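Local coordinates for superoxide dismutase (PDB 4BR6) that catalyses the dismutation of superoxide to hydrogen peroxide and molecular oxygen at a manganese centre, at the interface of chains A and B. Numbering follows the deposited sequence. Chains: chain A/B, Superoxide dismutase.

Contact 1: the interface of chains A and B. Residues chain A 163, 167, 172; chain B 25, 30, 163-164, 168.
A:Glu163 turns CG away from its own carbonyl carbon (chi1 -74°) and runs extended, while B:His164 holds CG between the backbone N and the carbonyl carbon (chi1 63°), and carboxylate and imidazole meet across the dimer seam with planes 74° apart. OE2 of A:Glu163 takes the ring nitrogen ND1 of B:His164 at 2.5 Å on its syn lone pair, the oxygen lying nearly in the imidazole plane. OE1 of A:Glu163 receives the backbone N of B:His164 at 2.9 Å from above the carboxylate plane, and also holds water 1, which is bound in turn by B:Glu163 N. With an alanine in place of A:Glu163, ND1 and the backbone N of B:His164 would probably both lose their carboxylate partner, leaving this ligand less firmly oriented. Beside this pair, the phenol OH of A:Tyr167 hydrogen-bonds B:His30 NE2 at 3.1 Å and reaches B:His164 O through water 3. B:Leu168 CG packs at the edge of the tyrosine ring, 3.6 Å from A:Tyr167 CE1. B:Leu25 CD1 lies 3.4 Å from A:Tyr167 OH. B:His164 binds manganese, so A:Glu163 is likely to help orient a metal ligand of the other subunit; the tyrosine-histidine pair belongs to the active-site entrance typical of this family.

Contact 2: the interface of chains A and B. Residues chain A 123-124, 145, 162; chain B 123-124, 145.
Direct polar contact is made by A:Ser124 and B:Ser124, whose hydroxyls share a hydrogen bond of 2.8 Å between the two OG atoms, its direction undecided. Each OG stands opposite its own carbonyl carbon (chi1 -59° in A:Ser124), which points both hydroxyls at the seam.

Water-mediated contact centres on water 4, gripped from both chains. The backbone N of A:Ser124 reaches it at 3.0 Å and that of B:Ser124 at 2.7 Å, both in nearly straight bonds, while the amide oxygens OD1 of A:Asn145 and B:Asn145 supply one contact each. Equivalent groups from both chains thus share one solvent molecule near the two-fold axis.

Apolar packing completes the patch. CH2 of the A:Trp162 indole lies 3.4 Å from B:Gly123 CA. Within chain A, A:Ser124 CB covers the centre of one face of the A:Trp162 indole. The indole is pinned within its own chain by A:Trp162 NE1, which donates to A:Asn145 O at 2.9 Å from above the carbonyl plane. Were A:Trp162 replaced by a leucine, A:Asn145 O would probably be left without its indole donor and a gap would open beside B:Gly123.

In the fold, Gly123 and Ser124 lie just ahead of strand 125-132, Asn145 directly follows strand 138-144, and Trp162 sits in the loop between strand 153-160 and the 3-10 turn 163-165.

Contact 3: the interface of chains A and B. Residues chain A 25, 30, 162, 164; chain B 163, 167, 172.
The phenol OH of B:Tyr167 is gripped by A:His30 NE2 at 2.8 Å and by water 5, which passes the link on to the backbone A:His164 O. NE2 lies at the edge of the tyrosine ring, in its plane, and the two side chains arrive from opposite directions. A:His164 CB presses on the same ring, 3.3 Å from B:Tyr167 CE2, and its CA lies over one face toward the rim.

The carboxylate of B:Glu163 bridges two nitrogens of A:His164. A:His164 ND1 donates to B:Glu163 OE2 at 2.7 Å on the syn lone pair, while the backbone N reaches OE1 by a more bent bond, 125° at the hydrogen. Both faces of the A:His164 imidazole are covered from within chain A, by A:Trp162 CB on one and A:His30 ND1 on the other, which should limit rotation of this manganese ligand. The A:Trp162 indole turns an edge to the carboxylate, with CE3 3.8 Å from OE2 of B:Glu163. Farther along, B:Asn172 OD1 touches A:Leu25 CD2 at 3.6 Å.

A:Leu25 and A:His30 belong to the long helix 20-50, which also carries the manganese ligand A:His26; the partner's residues come from the 3-10 turn 163-165, helix 167-170 and the loop that follows it.

Contact 4: the interface of chains A and B. Residues chain A 62-63, 66; chain B 122-123.
B:Gln122 lies flat on the phenyl ring of A:Phe66. Its CG sits over the middle of the face, 3.7 Å from the ring centroid, in a CH-pi contact, and its side-chain amide is almost parallel to the ring, with planes 3° apart. The aliphatic stem takes part as well, CB of B:Gln122 lying 3.8 Å from A:Phe66 CE1, so that stem and amide together span the ring from its far rim to its root. Beyond the phenyl group the amide nitrogen NE2 of B:Gln122 meets the methyl CD2 of A:Leu63 at 3.6 Å, the two side chains crossing at about a right angle.

What positions these groups is the helix 61-79 on one side and, on the other, the loop before strand 125-132, which carries B:Gln122. In A:Phe66, CG points away from the backbone N (chi1 -179°), sending the ring toward the partner, and chi2 63° turns its face to B:Gln122. B:Gln122 stays extended beyond CG and can therefore follow the ring surface, while B:Gly123 carries the chain on toward the strand. The patch buries much of B:Gln122, and the residues here meet by packing. On the amide's other branch, OE1 of B:Gln122 rests 3.7 Å from A:Phe66 CB.

Contact 1: the interface of chains A and B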
# COMPACT_ATOMS: atom_id res chain seq x y z
N GLU A 163 -17.91 4.13 -1.68
CA GLU A 163 -19.17 3.78 -2.32
C GLU A 163 -20.38 4.08 -1.44
O GLU A 163 -21.46 4.35 -1.96
CB GLU A 163 -19.14 2.31 -2.78
CG GLU A 163 -18.28 2.05 -4.01
CD GLU A 163 -18.18 0.57 -4.41
OE1 GLU A 163 -18.12 -0.30 -3.52
OE2 GLU A 163 -18.17 0.28 -5.62
N TYR A 167 -23.88 5.36 -3.28
CA TYR A 167 -24.46 4.24 -4.02
C TYR A 167 -25.99 4.12 -3.92
O TYR A 167 -26.63 3.69 -4.88
CB TYR A 167 -23.79 2.90 -3.65
CG TYR A 167 -23.76 1.89 -4.79
CD1 TYR A 167 -24.84 1.05 -5.02
CD2 TYR A 167 -22.65 1.76 -5.63
CE1 TYR A 167 -24.83 0.13 -6.04
CE2 TYR A 167 -22.63 0.83 -6.66
CZ TYR A 167 -23.74 0.02 -6.86
OH TYR A 167 -23.80 -0.92 -7.85
N ASN A 172 -23.96 2.80 -9.41
CA ASN A 172 -22.61 2.75 -9.97
C ASN A 172 -22.17 4.06 -10.63
O ASN A 172 -21.01 4.21 -11.01
CB ASN A 172 -22.52 1.64 -11.04
CG ASN A 172 -23.41 1.92 -12.24
OD1 ASN A 172 -24.63 1.91 -12.13
ND2 ASN A 172 -22.79 2.19 -13.39
N LEU B 25 -26.46 -4.81 -11.73
CA LEU B 25 -25.44 -3.76 -11.75
C LEU B 25 -24.04 -4.34 -11.66
O LEU B 25 -23.15 -4.00 -12.43
CB LEU B 25 -25.63 -2.82 -10.57
CG LEU B 25 -26.82 -1.86 -10.57
CD1 LEU B 25 -26.86 -1.07 -9.27
CD2 LEU B 25 -26.75 -0.93 -11.75
N HIS B 30 -20.51 -3.08 -13.40
CA HIS B 30 -19.21 -3.11 -12.73
C HIS B 30 -18.19 -4.00 -13.41
O HIS B 30 -17.10 -3.54 -13.78
CB HIS B 30 -19.38 -3.52 -11.27
CG HIS B 30 -19.87 -2.42 -10.39
ND1 HIS B 30 -19.05 -1.40 -9.96
CD2 HIS B 30 -21.09 -2.17 -9.86
CE1 HIS B 30 -19.74 -0.57 -9.20
NE2 HIS B 30 -20.98 -1.01 -9.13
N GLU B 163 -18.43 -2.31 -1.17
CA GLU B 163 -19.76 -1.92 -0.74
C GLU B 163 -20.81 -2.11 -1.84
O GLU B 163 -21.98 -2.32 -1.56
CB GLU B 163 -19.73 -0.48 -0.23
CG GLU B 163 -18.96 -0.38 1.10
CD GLU B 163 -18.72 1.05 1.58
OE1 GLU B 163 -18.51 1.96 0.74
OE2 GLU B 163 -18.74 1.27 2.80
N HIS B 164 -20.39 -2.06 -3.10
CA HIS B 164 -21.36 -2.24 -4.18
C HIS B 164 -21.87 -3.68 -4.23
O HIS B 164 -22.84 -3.97 -4.91
CB HIS B 164 -20.79 -1.84 -5.55
CG HIS B 164 -19.64 -2.67 -5.99
ND1 HIS B 164 -18.41 -2.13 -6.30
CD2 HIS B 164 -19.52 -4.00 -6.19
CE1 HIS B 164 -17.59 -3.09 -6.68
NE2 HIS B 164 -18.24 -4.24 -6.62
N LEU B 168 -27.00 -1.60 -1.61
CA LEU B 168 -28.37 -1.35 -2.03
C LEU B 168 -29.38 -2.11 -1.17
O LEU B 168 -30.45 -1.60 -0.86
CB LEU B 168 -28.58 -1.74 -3.50
CG LEU B 168 -28.01 -0.79 -4.55
CD1 LEU B 168 -28.24 -1.38 -5.94
CD2 LEU B 168 -28.61 0.61 -4.43
O HOH W 1 -16.30 -0.68 -1.75
O HOH W 2 -16.25 2.01 -0.76
O HOH W 3 -24.42 -3.34 -6.88

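Contact 2: the interface of chains A and B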
# COMPACT_ATOMS: atom_id res chain seq x y z
N GLY A 123 -10.77 1.72 -5.68
CA GLY A 123 -11.22 1.28 -4.37
C GLY A 123 -11.83 2.42 -3.57
O GLY A 123 -12.39 3.36 -4.14
N SER A 124 -11.73 2.34 -2.25
CA SER A 124 -12.29 3.36 -1.35
C SER A 124 -11.27 4.49 -1.09
O SER A 124 -10.07 4.23 -0.98
CB SER A 124 -12.64 2.71 -0.01
OG SER A 124 -13.57 1.65 -0.16
N ASN A 145 -8.66 4.78 1.38
CA ASN A 145 -9.40 4.38 2.56
C ASN A 145 -9.72 5.58 3.46
O ASN A 145 -10.38 6.52 3.00
CB ASN A 145 -8.64 3.26 3.28
CG ASN A 145 -8.38 2.07 2.36
OD1 ASN A 145 -9.24 1.70 1.56
ND2 ASN A 145 -7.21 1.49 2.45
N TRP A 162 -15.80 6.89 -1.16
CA TRP A 162 -16.27 5.59 -0.70
C TRP A 162 -17.62 5.38 -1.34
O TRP A 162 -18.36 6.33 -1.52
CB TRP A 162 -16.43 5.53 0.81
CG TRP A 162 -15.15 5.36 1.55
CD1 TRP A 162 -14.11 6.23 1.59
CD2 TRP A 162 -14.79 4.26 2.39
NE1 TRP A 162 -13.11 5.74 2.40
CE2 TRP A 162 -13.51 4.53 2.90
CE3 TRP A 162 -15.42 3.06 2.74
CZ2 TRP A 162 -12.85 3.64 3.75
CZ3 TRP A 162 -14.76 2.20 3.59
CH2 TRP A 162 -13.50 2.49 4.08
N GLY B 123 -11.77 -0.50 3.88
CA GLY B 123 -11.87 -0.07 2.49
C GLY B 123 -12.41 -1.21 1.64
O GLY B 123 -13.15 -2.05 2.14
N SER B 124 -12.02 -1.27 0.37
CA SER B 124 -12.60 -2.23 -0.56
C SER B 124 -11.72 -3.46 -0.63
O SER B 124 -10.51 -3.35 -0.63
CB SER B 124 -12.67 -1.64 -1.96
OG SER B 124 -13.40 -0.43 -1.97
N ASN B 145 -8.86 -4.03 -2.69
CA ASN B 145 -9.34 -3.57 -3.98
C ASN B 145 -9.58 -4.75 -4.92
O ASN B 145 -10.44 -5.58 -4.63
CB ASN B 145 -8.39 -2.51 -4.53
CG ASN B 145 -8.24 -1.33 -3.58
OD1 ASN B 145 -9.16 -1.00 -2.84
ND2 ASN B 145 -7.08 -0.71 -3.60
O HOH W 4 -10.13 0.41 -0.67

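Contact 3: the interface of chains A and B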
# COMPACT_ATOMS: atom_id res chain seq x y z
N LEU A 25 -27.40 7.50 7.36
CA LEU A 25 -26.50 6.36 7.47
C LEU A 25 -25.07 6.81 7.67
O LEU A 25 -24.35 6.30 8.52
CB LEU A 25 -26.56 5.52 6.21
CG LEU A 25 -27.85 4.75 5.94
CD1 LEU A 25 -27.77 4.13 4.58
CD2 LEU A 25 -28.13 3.68 7.00
N HIS A 30 -21.90 5.17 10.01
CA HIS A 30 -20.50 5.10 9.59
C HIS A 30 -19.57 5.90 10.50
O HIS A 30 -18.67 5.35 11.12
CB HIS A 30 -20.36 5.53 8.13
CG HIS A 30 -20.86 4.52 7.15
ND1 HIS A 30 -20.10 3.45 6.72
CD2 HIS A 30 -22.05 4.41 6.52
CE1 HIS A 30 -20.80 2.72 5.87
NE2 HIS A 30 -21.98 3.28 5.73
N TRP A 162 -15.80 6.89 -1.16
CA TRP A 162 -16.27 5.59 -0.70
C TRP A 162 -17.62 5.38 -1.34
O TRP A 162 -18.36 6.33 -1.52
CB TRP A 162 -16.43 5.53 0.81
CG TRP A 162 -15.15 5.36 1.55
CD1 TRP A 162 -14.11 6.23 1.59
CD2 TRP A 162 -14.79 4.26 2.39
NE1 TRP A 162 -13.11 5.74 2.40
CE2 TRP A 162 -13.51 4.53 2.90
CE3 TRP A 162 -15.42 3.06 2.74
CZ2 TRP A 162 -12.85 3.64 3.75
CZ3 TRP A 162 -14.76 2.20 3.59
CH2 TRP A 162 -13.50 2.49 4.08
N HIS A 164 -20.21 4.07 -0.13
CA HIS A 164 -21.34 4.31 0.76
C HIS A 164 -21.73 5.79 0.76
O HIS A 164 -22.78 6.15 1.27
CB HIS A 164 -21.05 3.82 2.18
CG HIS A 164 -19.91 4.54 2.84
ND1 HIS A 164 -18.83 3.87 3.38
CD2 HIS A 164 -19.68 5.85 3.03
CE1 HIS A 164 -17.98 4.76 3.88
NE2 HIS A 164 -18.47 5.96 3.67
N GLU B 163 -18.43 -2.31 -1.17
CA GLU B 163 -19.76 -1.92 -0.74
C GLU B 163 -20.81 -2.11 -1.84
O GLU B 163 -21.98 -2.32 -1.56
CB GLU B 163 -19.73 -0.48 -0.23
CG GLU B 163 -18.96 -0.38 1.10
CD GLU B 163 -18.72 1.05 1.58
OE1 GLU B 163 -18.51 1.96 0.74
OE2 GLU B 163 -18.74 1.27 2.80
N TYR B 167 -24.59 -2.85 -0.66
CA TYR B 167 -25.14 -1.65 -0.02
C TYR B 167 -26.60 -1.35 -0.37
O TYR B 167 -27.35 -0.91 0.49
CB TYR B 167 -24.29 -0.41 -0.29
CG TYR B 167 -24.27 0.57 0.87
CD1 TYR B 167 -25.28 1.52 1.03
CD2 TYR B 167 -23.25 0.54 1.82
CE1 TYR B 167 -25.26 2.41 2.09
CE2 TYR B 167 -23.24 1.43 2.88
CZ TYR B 167 -24.24 2.36 3.00
OH TYR B 167 -24.23 3.24 4.04
N ASN B 172 -25.31 -0.28 5.51
CA ASN B 172 -24.12 -0.43 6.35
C ASN B 172 -24.00 -1.77 7.06
O ASN B 172 -22.98 -2.06 7.69
CB ASN B 172 -24.09 0.67 7.41
CG ASN B 172 -25.26 0.58 8.36
OD1 ASN B 172 -26.40 0.73 7.95
ND2 ASN B 172 -24.98 0.32 9.63
O HOH W 5 -25.32 5.85 2.60

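Contact 4: the interface of chains A and B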
# COMPACT_ATOMS: atom_id res chain seq x y z
N PRO A 62 -2.76 0.12 12.93
CA PRO A 62 -3.71 0.13 11.82
C PRO A 62 -5.11 0.66 12.17
O PRO A 62 -5.66 1.41 11.37
CB PRO A 62 -3.78 -1.35 11.42
CG PRO A 62 -2.42 -1.87 11.73
CD PRO A 62 -1.98 -1.14 12.98
N LEU A 63 -5.65 0.29 13.33
CA LEU A 63 -7.00 0.73 13.71
C LEU A 63 -6.99 2.21 14.07
O LEU A 63 -7.96 2.93 13.81
CB LEU A 63 -7.51 -0.07 14.90
CG LEU A 63 -7.80 -1.54 14.59
CD1 LEU A 63 -7.95 -2.30 15.91
CD2 LEU A 63 -9.04 -1.69 13.70
N PHE A 66 -6.99 4.09 10.71
CA PHE A 66 -8.27 3.88 10.04
C PHE A 66 -9.40 4.61 10.75
O PHE A 66 -10.17 5.33 10.12
CB PHE A 66 -8.58 2.38 9.97
CG PHE A 66 -9.88 2.06 9.27
CD1 PHE A 66 -10.07 2.38 7.94
CD2 PHE A 66 -10.91 1.44 9.95
CE1 PHE A 66 -11.25 2.09 7.31
CE2 PHE A 66 -12.10 1.15 9.31
CZ PHE A 66 -12.26 1.48 7.99
N GLN B 122 -10.63 -3.19 5.63
CA GLN B 122 -10.74 -1.74 5.72
C GLN B 122 -10.71 -1.17 4.31
O GLN B 122 -9.73 -1.36 3.59
CB GLN B 122 -9.58 -1.20 6.56
CG GLN B 122 -9.66 -1.64 8.02
CD GLN B 122 -8.43 -1.30 8.85
OE1 GLN B 122 -7.46 -0.72 8.37
NE2 GLN B 122 -8.49 -1.66 10.11
N GLY B 123 -11.77 -0.50 3.88
CA GLY B 123 -11.87 -0.07 2.49
C GLY B 123 -12.41 -1.21 1.64
O GLY B 123 -13.15 -2.05 2.14

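Contacts 1 and 3 are twins about the two-fold axis, their C-alpha centres about 10 Å apart, and they share B:Glu163. Contact 2 lies near the axis, about 12 Å from contact 1 and 11 Å from contact 3, sharing A:Trp162 with the latter. Contact 4 is more peripheral, about 10 Å from contact 2, with B:Gly123 in common, 15 Å from contact 3 and 20 Å from contact 1. Contacts 1 and 3 are likely to couple the active sites of the two subunits; contact 4 adds helix 61-79 to the helix 20-50 they use. Together they form part of the dimer interface within the deposited tetramer.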